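Local coordinates for protein yciO (Escherichia coli, PDB 1K7J) that is of unknown function but belongs to the SUA5/YrdC family, whose members are generally thought to bind double-stranded RNA, at residues V29-G37 / R122-L132; S150-E158 / H173-P181. One frame throughout, in Å; residues are numbered along the deposited sequence.

How the contacts relate
Following the chain from its N terminus, strand 30-34 and the turn after it, within 29-37, wait 84 residues for their partner, the end of strand 118-122 and the start of helix 127-136, within 122-132. Contact 1 thus closes a long loop and sets a helix against the mixed sheet near the centre of the molecule. Contact 2 opens only afterwards, so the two stand in series: 150-158 and 173-181 enclose a short loop holding most of helix 157-164 and strand 170-173, nearer the surface. They nevertheless touch in space. Leu-177 CD1 packs 3.5 Å from Thr-34 O, and Thr-153 OG1 lies 3.4 Å from Gly-37 CA, which places the surface loops of contact 2 beside the turn of contact 1.

Contact 1. Residues V29-G37 / R122-L132; sequences VIVYPTDSG and RVPSNPIAQAL
Leu-132, Ala-129 and Ile-128 of helix 127-136 pack on strand 30-34 in the dense, buried part of this contact. Leu-132 CD1 rests 3.7 Å from Tyr-32 CB, and Ala-129 CB lies at the edge of the tyrosine ring, whose hydroxyl bonds Ser-142. The Pro-33 ring crosses Ile-128 at about a right angle, with Pro-33 CG 3.7 Å from Ile-128 CG2. At the N-cap position, Asn-126 ND2 donates a hydrogen bond to Pro-33 O (2.9 Å, 149°) from above the carbonyl plane; chi1 of 62° sets its amide against the Thr-34 backbone.

The solvent side lies at exposed Ser-125 and partly exposed Asp-35, where Ser-125 N reaches Asp-35 OD1 at 2.9 Å from above the carboxylate plane; OD2 accepts from Ser-36 OG and Asn-96 N. Arg-122 is buried, bonding Thr-34 OG1 only weakly through NH2 (2.9 Å, 123°). Two waters in its guanidinium plane link NE to Asp-35 OD1 and NH2 to Ser-36 O; NH1 pairs with Ser-144. A nearby sulfate, probably from the crystallisation liquor, may mark an anion pocket. Thr-34 OG1 donates to Gly-37 O (2.6 Å) and accepts from Ser-36 N, an ST turn joining antiparallel strands 30-34 and 37-43; alongside, the helix packs on the mixed sheet of the YrdC-like fold.

Contact 2. Residues S150-E158 / H173-P181; sequences SEFTESDPE and HGGYLGQKP
A surface pairing of two loops, running antiparallel from the approach to helix 157-164 along the connection between strands 170-173 and 183-186, is held by two backbone bonds. Thr-153 N donates to Gln-179 O at 2.9 Å and 166°, and Leu-177 N donates to Ser-155 O at 3.1 Å. Gln-179 O also lies in the plane of the Phe-152 ring, at its edge. Thr-153 turns its methyl CG2 onto Pro-181 CB (3.5 Å), and Ser-155 CB sits against the carbonyls of Leu-177 and Gly-178.

Pro-157, the first residue of the helix, presents two adjacent ring carbons to two aromatic faces. Its CG stands over one face of His-173, 3.6 Å from the centroid and offset toward the rim, while CD lies over the centre of Tyr-176, 4.0 Å from the centroid; both are CH-pi contacts. The imidazole reaches the proline because the His-173 side chain swings away from its own backbone nitrogen (chi1 178°); the ring also meets Tyr-6. Asp-156 runs alongside Tyr-176, carboxylate and ring planes 63° apart, and a water in the ring plane joins OD2 to the tyrosine OH. Asp-156 OD1 accepts from Glu-158 N (2.8 Å), met nearly head-on, and from Glu-159 N. This is an aspartate N-cap followed by a proline at N1, whose ring makes CH-pi contacts with His-173 and Tyr-176.

Contact 1. Residues V29-G37 / R122-L132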
ATOM      1  N   VAL A  29       0.057  11.783   7.185  1.00 11.51           N
ATOM      2  CA  VAL A  29      -0.125  10.337   7.170  1.00 11.35           C
ATOM      3  C   VAL A  29      -1.623  10.102   7.043  1.00 10.97           C
ATOM      4  O   VAL A  29      -2.413  10.648   7.818  1.00 11.10           O
ATOM      5  CB  VAL A  29       0.380   9.690   8.475  1.00 11.36           C
ATOM      6  CG1 VAL A  29      -0.056   8.235   8.537  1.00 11.47           C
ATOM      7  CG2 VAL A  29       1.895   9.786   8.546  1.00 11.55           C
ATOM      8  N   ILE A  30      -2.019   9.294   6.066  1.00 10.46           N
ATOM      9  CA  ILE A  30      -3.435   9.030   5.864  1.00  9.92           C
ATOM     10  C   ILE A  30      -3.778   7.552   5.874  1.00  9.38           C
ATOM     11  O   ILE A  30      -2.912   6.691   5.717  1.00  9.12           O
ATOM     12  CB  ILE A  30      -3.935   9.610   4.517  1.00  9.82           C
ATOM     13  CG1 ILE A  30      -3.433   8.749   3.351  1.00  9.92           C
ATOM     14  CG2 ILE A  30      -3.445  11.047   4.352  1.00 10.19           C
ATOM     15  CD1 ILE A  30      -4.012   9.148   2.005  1.00 10.39           C
ATOM     16  N   VAL A  31      -5.059   7.274   6.086  1.00  9.19           N
ATOM     17  CA  VAL A  31      -5.575   5.918   6.059  1.00  8.70           C
ATOM     18  C   VAL A  31      -6.517   5.943   4.865  1.00  8.40           C
ATOM     19  O   VAL A  31      -7.383   6.816   4.766  1.00  8.34           O
ATOM     20  CB  VAL A  31      -6.371   5.567   7.334  1.00  8.96           C
ATOM     21  CG1 VAL A  31      -7.093   4.232   7.146  1.00  9.04           C
ATOM     22  CG2 VAL A  31      -5.426   5.484   8.526  1.00  9.57           C
ATOM     23  N   TYR A  32      -6.333   5.011   3.941  1.00  8.10           N
ATOM     24  CA  TYR A  32      -7.185   4.969   2.763  1.00  8.01           C
ATOM     25  C   TYR A  32      -7.567   3.543   2.399  1.00  7.63           C
ATOM     26  O   TYR A  32      -6.853   2.595   2.712  1.00  8.14           O
ATOM     27  CB  TYR A  32      -6.494   5.647   1.575  1.00  8.07           C
ATOM     28  CG  TYR A  32      -5.231   4.973   1.090  1.00  8.76           C
ATOM     29  CD1 TYR A  32      -4.028   5.104   1.785  1.00  9.22           C
ATOM     30  CD2 TYR A  32      -5.230   4.234  -0.092  1.00  9.30           C
ATOM     31  CE1 TYR A  32      -2.849   4.514   1.307  1.00  9.66           C
ATOM     32  CE2 TYR A  32      -4.064   3.645  -0.575  1.00  9.93           C
ATOM     33  CZ  TYR A  32      -2.879   3.790   0.125  1.00 10.40           C
ATOM     34  OH  TYR A  32      -1.719   3.233  -0.376  1.00 10.68           O
ATOM     35  N   PRO A  33      -8.705   3.377   1.719  1.00  7.65           N
ATOM     36  CA  PRO A  33      -9.170   2.048   1.326  1.00  7.51           C
ATOM     37  C   PRO A  33      -8.483   1.474   0.094  1.00  7.51           C
ATOM     38  O   PRO A  33      -8.120   2.210  -0.819  1.00  7.52           O
ATOM     39  CB  PRO A  33     -10.653   2.279   1.072  1.00  7.75           C
ATOM     40  CG  PRO A  33     -10.647   3.655   0.450  1.00  7.34           C
ATOM     41  CD  PRO A  33      -9.688   4.413   1.346  1.00  7.92           C
ATOM     42  N   THR A  34      -8.297   0.154   0.085  1.00  8.08           N
ATOM     43  CA  THR A  34      -7.732  -0.534  -1.073  1.00  8.37           C
ATOM     44  C   THR A  34      -8.657  -1.724  -1.305  1.00  8.15           C
ATOM     45  O   THR A  34      -9.603  -1.938  -0.544  1.00  8.61           O
ATOM     46  CB  THR A  34      -6.295  -1.078  -0.838  1.00  8.68           C
ATOM     47  OG1 THR A  34      -6.345  -2.247  -0.010  1.00  8.76           O
ATOM     48  CG2 THR A  34      -5.417  -0.020  -0.186  1.00  9.01           C
ATOM     49  N   ASP A  35      -8.393  -2.491  -2.353  1.00  8.40           N
ATOM     50  CA  ASP A  35      -9.207  -3.662  -2.656  1.00  8.64           C
ATOM     51  C   ASP A  35      -9.017  -4.747  -1.594  1.00  8.66           C
ATOM     52  O   ASP A  35      -9.863  -5.628  -1.443  1.00  8.80           O
ATOM     53  CB  ASP A  35      -8.818  -4.223  -4.019  1.00  8.95           C
ATOM     54  CG  ASP A  35      -7.330  -4.457  -4.134  1.00  9.40           C
ATOM     55  OD1 ASP A  35      -6.605  -3.490  -4.445  1.00  9.54           O
ATOM     56  OD2 ASP A  35      -6.888  -5.600  -3.887  1.00 10.48           O
ATOM     57  N   SER A  36      -7.903  -4.684  -0.869  1.00  9.33           N
ATOM     58  CA  SER A  36      -7.602  -5.665   0.171  1.00  9.54           C
ATOM     59  C   SER A  36      -7.396  -5.007   1.533  1.00  9.81           C
ATOM     60  O   SER A  36      -6.291  -5.019   2.080  1.00  9.56           O
ATOM     61  CB  SER A  36      -6.353  -6.467  -0.207  1.00 10.21           C
ATOM     62  OG  SER A  36      -6.533  -7.137  -1.444  1.00 10.47           O
ATOM     63  N   GLY A  37      -8.467  -4.431   2.071  1.00 10.08           N
ATOM     64  CA  GLY A  37      -8.401  -3.783   3.370  1.00  9.47           C
ATOM     65  C   GLY A  37      -7.890  -2.355   3.338  1.00  9.06           C
ATOM     66  O   GLY A  37      -7.463  -1.848   2.298  1.00  9.77           O
ATOM     67  N   ARG A 122       2.770  -2.854  -4.944  1.00  8.10           N
ATOM     68  CA  ARG A 122       1.349  -3.175  -4.932  1.00  7.79           C
ATOM     69  C   ARG A 122       0.504  -2.224  -5.772  1.00  7.64           C
ATOM     70  O   ARG A 122       0.552  -1.009  -5.587  1.00  8.59           O
ATOM     71  CB  ARG A 122       0.888  -3.159  -3.474  1.00  7.37           C
ATOM     72  CG  ARG A 122      -0.567  -3.461  -3.184  1.00  8.08           C
ATOM     73  CD  ARG A 122      -0.725  -3.479  -1.666  1.00  7.66           C
ATOM     74  NE  ARG A 122      -2.109  -3.426  -1.202  1.00  8.27           N
ATOM     75  CZ  ARG A 122      -2.449  -3.426   0.081  1.00  7.75           C
ATOM     76  NH1 ARG A 122      -1.505  -3.477   1.012  1.00  8.87           N
ATOM     77  NH2 ARG A 122      -3.727  -3.377   0.436  1.00  9.42           N
ATOM     78  N   VAL A 123      -0.257  -2.789  -6.705  1.00  7.35           N
ATOM     79  CA  VAL A 123      -1.140  -2.009  -7.565  1.00  7.68           C
ATOM     80  C   VAL A 123      -2.569  -2.274  -7.094  1.00  7.65           C
ATOM     81  O   VAL A 123      -3.080  -3.380  -7.248  1.00  8.37           O
ATOM     82  CB  VAL A 123      -1.024  -2.442  -9.043  1.00  6.99           C
ATOM     83  CG1 VAL A 123      -1.985  -1.633  -9.901  1.00  8.40           C
ATOM     84  CG2 VAL A 123       0.411  -2.256  -9.532  1.00  8.25           C
ATOM     85  N   PRO A 124      -3.227  -1.264  -6.502  1.00  7.64           N
ATOM     86  CA  PRO A 124      -4.601  -1.429  -6.016  1.00  7.61           C
ATOM     87  C   PRO A 124      -5.606  -1.385  -7.165  1.00  7.85           C
ATOM     88  O   PRO A 124      -5.357  -0.752  -8.186  1.00  8.92           O
ATOM     89  CB  PRO A 124      -4.760  -0.260  -5.054  1.00  7.79           C
ATOM     90  CG  PRO A 124      -3.977   0.819  -5.734  1.00  7.45           C
ATOM     91  CD  PRO A 124      -2.726   0.096  -6.222  1.00  7.29           C
ATOM     92  N   SER A 125      -6.744  -2.050  -6.994  1.00  8.17           N
ATOM     93  CA  SER A 125      -7.749  -2.084  -8.050  1.00  8.33           C
ATOM     94  C   SER A 125      -8.981  -1.213  -7.803  1.00  8.33           C
ATOM     95  O   SER A 125      -9.777  -0.998  -8.717  1.00  9.47           O
ATOM     96  CB  SER A 125      -8.210  -3.525  -8.274  1.00  9.15           C
ATOM     97  OG  SER A 125      -8.915  -3.998  -7.135  1.00 11.07           O
ATOM     98  N   ASN A 126      -9.141  -0.713  -6.581  1.00  7.78           N
ATOM     99  CA  ASN A 126     -10.318   0.094  -6.255  1.00  7.62           C
ATOM    100  C   ASN A 126     -10.225   1.548  -6.703  1.00  7.79           C
ATOM    101  O   ASN A 126      -9.145   2.145  -6.719  1.00  8.29           O
ATOM    102  CB  ASN A 126     -10.588   0.036  -4.753  1.00  7.80           C
ATOM    103  CG  ASN A 126      -9.454   0.609  -3.945  1.00  7.90           C
ATOM    104  OD1 ASN A 126      -8.317   0.141  -4.033  1.00  8.26           O
ATOM    105  ND2 ASN A 126      -9.751   1.632  -3.149  1.00  7.79           N
ATOM    106  N   PRO A 127     -11.372   2.143  -7.059  1.00  7.77           N
ATOM    107  CA  PRO A 127     -11.435   3.533  -7.516  1.00  7.69           C
ATOM    108  C   PRO A 127     -10.796   4.592  -6.625  1.00  7.31           C
ATOM    109  O   PRO A 127     -10.094   5.472  -7.125  1.00  7.78           O
ATOM    110  CB  PRO A 127     -12.933   3.763  -7.701  1.00  7.77           C
ATOM    111  CG  PRO A 127     -13.408   2.416  -8.157  1.00  8.02           C
ATOM    112  CD  PRO A 127     -12.694   1.500  -7.183  1.00  7.81           C
ATOM    113  N   ILE A 128     -11.025   4.527  -5.317  1.00  7.37           N
ATOM    114  CA  ILE A 128     -10.447   5.545  -4.444  1.00  7.15           C
ATOM    115  C   ILE A 128      -8.921   5.524  -4.452  1.00  6.95           C
ATOM    116  O   ILE A 128      -8.288   6.565  -4.621  1.00  7.23           O
ATOM    117  CB  ILE A 128     -10.977   5.414  -2.993  1.00  7.14           C
ATOM    118  CG1 ILE A 128     -12.448   5.847  -2.948  1.00  7.38           C
ATOM    119  CG2 ILE A 128     -10.158   6.285  -2.045  1.00  7.56           C
ATOM    120  CD1 ILE A 128     -13.115   5.659  -1.588  1.00  6.82           C
ATOM    121  N   ALA A 129      -8.327   4.345  -4.290  1.00  7.43           N
ATOM    122  CA  ALA A 129      -6.871   4.247  -4.282  1.00  7.42           C
ATOM    123  C   ALA A 129      -6.306   4.674  -5.634  1.00  7.13           C
ATOM    124  O   ALA A 129      -5.311   5.397  -5.696  1.00  7.59           O
ATOM    125  CB  ALA A 129      -6.438   2.823  -3.947  1.00  7.57           C
ATOM    126  N   GLN A 130      -6.939   4.236  -6.719  1.00  7.72           N
ATOM    127  CA  GLN A 130      -6.467   4.615  -8.042  1.00  7.77           C
ATOM    128  C   GLN A 130      -6.554   6.127  -8.243  1.00  7.87           C
ATOM    129  O   GLN A 130      -5.650   6.734  -8.817  1.00  8.55           O
ATOM    130  CB  GLN A 130      -7.271   3.893  -9.123  1.00  8.28           C
ATOM    131  CG  GLN A 130      -6.745   2.497  -9.439  1.00  8.99           C
ATOM    132  CD  GLN A 130      -5.372   2.537 -10.085  1.00  9.52           C
ATOM    133  OE1 GLN A 130      -5.139   3.310 -11.012  1.00 11.03           O
ATOM    134  NE2 GLN A 130      -4.463   1.696  -9.607  1.00  9.91           N
ATOM    135  N   ALA A 131      -7.632   6.736  -7.754  1.00  8.02           N
ATOM    136  CA  ALA A 131      -7.807   8.178  -7.889  1.00  7.84           C
ATOM    137  C   ALA A 131      -6.727   8.927  -7.107  1.00  8.11           C
ATOM    138  O   ALA A 131      -6.181   9.923  -7.584  1.00  8.10           O
ATOM    139  CB  ALA A 131      -9.200   8.590  -7.399  1.00  7.83           C
ATOM    140  N   LEU A 132      -6.418   8.448  -5.905  1.00  8.05           N
ATOM    141  CA  LEU A 132      -5.388   9.083  -5.090  1.00  7.97           C
ATOM    142  C   LEU A 132      -4.041   9.038  -5.811  1.00  7.88           C
ATOM    143  O   LEU A 132      -3.317  10.038  -5.869  1.00  8.15           O
ATOM    144  CB  LEU A 132      -5.272   8.379  -3.732  1.00  7.56           C
ATOM    145  CG  LEU A 132      -6.432   8.568  -2.747  1.00  7.43           C
ATOM    146  CD1 LEU A 132      -6.260   7.631  -1.552  1.00  7.40           C
ATOM    147  CD2 LEU A 132      -6.484  10.019  -2.284  1.00  8.05           C
TER
HETATM  148  O   HOH W   1      -4.091  -3.781  -3.269  1.00  9.61           O
HETATM  149  O   HOH W   2      -4.452  -3.247   3.210  1.00 10.79           O

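Contact 2. Residues S150-E158 / H173-P181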
ATOM      1  N   SER A 150      -2.123  -9.508  14.335  1.00 20.52           N
ATOM      2  CA  SER A 150      -3.320 -10.003  13.665  1.00 19.52           C
ATOM      3  C   SER A 150      -3.014 -10.415  12.235  1.00 18.97           C
ATOM      4  O   SER A 150      -2.135  -9.843  11.589  1.00 19.33           O
ATOM      5  CB  SER A 150      -4.410  -8.929  13.655  1.00 19.79           C
ATOM      6  OG  SER A 150      -5.564  -9.388  12.973  1.00 19.12           O
ATOM      7  N   GLU A 151      -3.741 -11.411  11.743  1.00 18.52           N
ATOM      8  CA  GLU A 151      -3.561 -11.882  10.377  1.00 18.41           C
ATOM      9  C   GLU A 151      -4.560 -11.146   9.496  1.00 17.11           C
ATOM     10  O   GLU A 151      -4.607 -11.357   8.287  1.00 16.93           O
ATOM     11  CB  GLU A 151      -3.844 -13.381  10.278  1.00 20.48           C
ATOM     12  CG  GLU A 151      -3.059 -14.257  11.231  1.00 22.93           C
ATOM     13  CD  GLU A 151      -3.500 -15.707  11.155  1.00 24.56           C
ATOM     14  OE1 GLU A 151      -4.717 -15.961  11.310  1.00 24.32           O
ATOM     15  OE2 GLU A 151      -2.638 -16.590  10.943  1.00 24.56           O
ATOM     16  N   PHE A 152      -5.360 -10.283  10.116  1.00 15.65           N
ATOM     17  CA  PHE A 152      -6.394  -9.543   9.401  1.00 15.10           C
ATOM     18  C   PHE A 152      -6.128  -8.052   9.316  1.00 14.54           C
ATOM     19  O   PHE A 152      -5.416  -7.485  10.144  1.00 14.58           O
ATOM     20  CB  PHE A 152      -7.746  -9.753  10.087  1.00 15.36           C
ATOM     21  CG  PHE A 152      -8.139 -11.196  10.231  1.00 16.22           C
ATOM     22  CD1 PHE A 152      -8.486 -11.951   9.116  1.00 16.55           C
ATOM     23  CD2 PHE A 152      -8.167 -11.800  11.486  1.00 16.74           C
ATOM     24  CE1 PHE A 152      -8.860 -13.291   9.247  1.00 17.12           C
ATOM     25  CE2 PHE A 152      -8.538 -13.137  11.630  1.00 17.47           C
ATOM     26  CZ  PHE A 152      -8.886 -13.884  10.507  1.00 17.59           C
ATOM     27  N   THR A 153      -6.707  -7.417   8.303  1.00 14.40           N
ATOM     28  CA  THR A 153      -6.558  -5.977   8.132  1.00 14.50           C
ATOM     29  C   THR A 153      -7.792  -5.316   8.719  1.00 14.72           C
ATOM     30  O   THR A 153      -8.853  -5.943   8.821  1.00 15.60           O
ATOM     31  CB  THR A 153      -6.490  -5.564   6.646  1.00 15.39           C
ATOM     32  OG1 THR A 153      -7.744  -5.849   6.011  1.00 16.49           O
ATOM     33  CG2 THR A 153      -5.381  -6.302   5.934  1.00 15.92           C
ATOM     34  N   GLU A 154      -7.656  -4.057   9.120  1.00 14.21           N
ATOM     35  CA  GLU A 154      -8.795  -3.321   9.648  1.00 14.45           C
ATOM     36  C   GLU A 154      -9.690  -3.064   8.442  1.00 14.06           C
ATOM     37  O   GLU A 154      -9.203  -2.767   7.348  1.00 14.43           O
ATOM     38  CB  GLU A 154      -8.339  -2.008  10.292  1.00 16.17           C
ATOM     39  CG  GLU A 154      -7.552  -2.229  11.579  1.00 18.50           C
ATOM     40  CD  GLU A 154      -7.224  -0.940  12.318  1.00 19.48           C
ATOM     41  OE1 GLU A 154      -8.141  -0.321  12.899  1.00 20.22           O
ATOM     42  OE2 GLU A 154      -6.039  -0.549  12.314  1.00 20.84           O
ATOM     43  N   SER A 155     -10.998  -3.187   8.635  1.00 13.07           N
ATOM     44  CA  SER A 155     -11.929  -3.026   7.527  1.00 12.84           C
ATOM     45  C   SER A 155     -13.101  -2.093   7.800  1.00 12.84           C
ATOM     46  O   SER A 155     -13.834  -1.741   6.878  1.00 12.36           O
ATOM     47  CB  SER A 155     -12.475  -4.398   7.131  1.00 12.93           C
ATOM     48  OG  SER A 155     -13.178  -4.986   8.218  1.00 13.86           O
ATOM     49  N   ASP A 156     -13.276  -1.713   9.063  1.00 13.15           N
ATOM     50  CA  ASP A 156     -14.366  -0.835   9.485  1.00 13.59           C
ATOM     51  C   ASP A 156     -13.820   0.580   9.691  1.00 13.39           C
ATOM     52  O   ASP A 156     -13.075   0.831  10.638  1.00 13.36           O
ATOM     53  CB  ASP A 156     -14.949  -1.363  10.800  1.00 14.47           C
ATOM     54  CG  ASP A 156     -16.153  -0.577  11.275  1.00 15.27           C
ATOM     55  OD1 ASP A 156     -16.213   0.645  11.034  1.00 15.77           O
ATOM     56  OD2 ASP A 156     -17.036  -1.190  11.912  1.00 16.35           O
ATOM     57  N   PRO A 157     -14.195   1.527   8.813  1.00 13.34           N
ATOM     58  CA  PRO A 157     -13.718   2.909   8.924  1.00 13.62           C
ATOM     59  C   PRO A 157     -14.054   3.618  10.236  1.00 14.01           C
ATOM     60  O   PRO A 157     -13.308   4.488  10.682  1.00 13.98           O
ATOM     61  CB  PRO A 157     -14.339   3.590   7.701  1.00 13.45           C
ATOM     62  CG  PRO A 157     -15.597   2.821   7.485  1.00 13.39           C
ATOM     63  CD  PRO A 157     -15.161   1.392   7.707  1.00 13.36           C
ATOM     64  N   GLU A 158     -15.172   3.254  10.852  1.00 15.20           N
ATOM     65  CA  GLU A 158     -15.546   3.873  12.118  1.00 16.45           C
ATOM     66  C   GLU A 158     -14.662   3.332  13.240  1.00 15.97           C
ATOM     67  O   GLU A 158     -14.289   4.066  14.155  1.00 16.63           O
ATOM     68  CB  GLU A 158     -17.023   3.615  12.425  1.00 17.98           C
ATOM     69  CG  GLU A 158     -17.978   4.493  11.625  1.00 20.58           C
ATOM     70  CD  GLU A 158     -17.715   5.979  11.824  1.00 22.11           C
ATOM     71  OE1 GLU A 158     -17.403   6.384  12.965  1.00 22.85           O
ATOM     72  OE2 GLU A 158     -17.830   6.746  10.844  1.00 22.91           O
ATOM     73  N   HIS A 173     -13.037   7.349   4.530  1.00  9.15           N
ATOM     74  CA  HIS A 173     -14.063   6.332   4.680  1.00  9.38           C
ATOM     75  C   HIS A 173     -14.430   5.904   3.264  1.00  9.14           C
ATOM     76  O   HIS A 173     -14.989   6.691   2.498  1.00  9.34           O
ATOM     77  CB  HIS A 173     -15.277   6.940   5.390  1.00 10.51           C
ATOM     78  CG  HIS A 173     -16.428   5.997   5.569  1.00 11.32           C
ATOM     79  ND1 HIS A 173     -16.986   5.292   4.524  1.00 12.30           N
ATOM     80  CD2 HIS A 173     -17.164   5.693   6.665  1.00 11.95           C
ATOM     81  CE1 HIS A 173     -18.018   4.597   4.969  1.00 12.51           C
ATOM     82  NE2 HIS A 173     -18.149   4.823   6.264  1.00 12.44           N
ATOM     83  N   GLY A 174     -14.094   4.667   2.910  1.00  9.14           N
ATOM     84  CA  GLY A 174     -14.403   4.163   1.585  1.00  9.05           C
ATOM     85  C   GLY A 174     -15.255   2.914   1.673  1.00  9.11           C
ATOM     86  O   GLY A 174     -15.196   2.046   0.804  1.00  9.60           O
ATOM     87  N   GLY A 175     -16.047   2.825   2.737  1.00  9.21           N
ATOM     88  CA  GLY A 175     -16.910   1.675   2.923  1.00  9.45           C
ATOM     89  C   GLY A 175     -16.337   0.618   3.846  1.00  9.58           C
ATOM     90  O   GLY A 175     -15.247   0.771   4.399  1.00  9.01           O
ATOM     91  N   TYR A 176     -17.090  -0.462   4.015  1.00  9.70           N
ATOM     92  CA  TYR A 176     -16.680  -1.571   4.862  1.00 10.11           C
ATOM     93  C   TYR A 176     -16.066  -2.616   3.948  1.00  9.95           C
ATOM     94  O   TYR A 176     -16.739  -3.194   3.097  1.00  9.51           O
ATOM     95  CB  TYR A 176     -17.892  -2.113   5.621  1.00 11.20           C
ATOM     96  CG  TYR A 176     -18.400  -1.117   6.639  1.00 12.52           C
ATOM     97  CD1 TYR A 176     -19.006   0.074   6.237  1.00 13.11           C
ATOM     98  CD2 TYR A 176     -18.206  -1.328   8.003  1.00 13.18           C
ATOM     99  CE1 TYR A 176     -19.401   1.035   7.171  1.00 14.21           C
ATOM    100  CE2 TYR A 176     -18.597  -0.374   8.945  1.00 14.33           C
ATOM    101  CZ  TYR A 176     -19.190   0.804   8.520  1.00 14.41           C
ATOM    102  OH  TYR A 176     -19.551   1.757   9.448  1.00 15.81           O
ATOM    103  N   LEU A 177     -14.770  -2.840   4.126  1.00  9.89           N
ATOM    104  CA  LEU A 177     -14.027  -3.757   3.280  1.00  9.69           C
ATOM    105  C   LEU A 177     -13.852  -5.150   3.857  1.00  9.98           C
ATOM    106  O   LEU A 177     -14.398  -5.482   4.908  1.00  9.84           O
ATOM    107  CB  LEU A 177     -12.647  -3.156   2.994  1.00  9.55           C
ATOM    108  CG  LEU A 177     -12.639  -1.653   2.695  1.00  9.80           C
ATOM    109  CD1 LEU A 177     -11.212  -1.170   2.473  1.00  9.42           C
ATOM    110  CD2 LEU A 177     -13.499  -1.373   1.475  1.00 10.29           C
ATOM    111  N   GLY A 178     -13.093  -5.967   3.138  1.00 10.31           N
ATOM    112  CA  GLY A 178     -12.808  -7.306   3.608  1.00 10.67           C
ATOM    113  C   GLY A 178     -11.645  -7.192   4.575  1.00 11.26           C
ATOM    114  O   GLY A 178     -10.948  -6.172   4.594  1.00 11.86           O
ATOM    115  N   GLN A 179     -11.431  -8.222   5.386  1.00 11.61           N
ATOM    116  CA  GLN A 179     -10.331  -8.200   6.345  1.00 12.77           C
ATOM    117  C   GLN A 179      -9.171  -9.100   5.937  1.00 11.62           C
ATOM    118  O   GLN A 179      -8.217  -9.271   6.693  1.00 12.46           O
ATOM    119  CB  GLN A 179     -10.829  -8.594   7.738  1.00 15.42           C
ATOM    120  CG  GLN A 179     -11.876  -9.682   7.740  1.00 19.08           C
ATOM    121  CD  GLN A 179     -13.243  -9.166   8.169  1.00 21.07           C
ATOM    122  OE1 GLN A 179     -13.781  -8.216   7.588  1.00 21.80           O
ATOM    123  NE2 GLN A 179     -13.811  -9.791   9.192  1.00 22.47           N
ATOM    124  N   LYS A 180      -9.257  -9.678   4.743  1.00 10.63           N
ATOM    125  CA  LYS A 180      -8.193 -10.537   4.240  1.00  9.97           C
ATOM    126  C   LYS A 180      -7.179  -9.637   3.538  1.00  9.04           C
ATOM    127  O   LYS A 180      -7.537  -8.857   2.658  1.00  8.93           O
ATOM    128  CB  LYS A 180      -8.754 -11.569   3.255  1.00 10.85           C
ATOM    129  CG  LYS A 180      -7.718 -12.576   2.764  1.00 12.05           C
ATOM    130  CD  LYS A 180      -8.312 -13.577   1.783  1.00 13.44           C
ATOM    131  CE  LYS A 180      -9.338 -14.481   2.444  1.00 14.50           C
ATOM    132  NZ  LYS A 180      -9.909 -15.461   1.471  1.00 15.82           N
ATOM    133  N   PRO A 181      -5.899  -9.726   3.927  1.00  8.88           N
ATOM    134  CA  PRO A 181      -4.857  -8.897   3.311  1.00  8.65           C
ATOM    135  C   PRO A 181      -4.447  -9.428   1.943  1.00  8.00           C
ATOM    136  O   PRO A 181      -4.946 -10.460   1.492  1.00  8.48           O
ATOM    137  CB  PRO A 181      -3.724  -8.976   4.326  1.00  8.98           C
ATOM    138  CG  PRO A 181      -3.840 -10.395   4.806  1.00  9.34           C
ATOM    139  CD  PRO A 181      -5.339 -10.551   5.014  1.00  8.72           C
TER
HETATM  140  O   HOH W   3     -19.263   0.953  11.978  1.00 25.74           O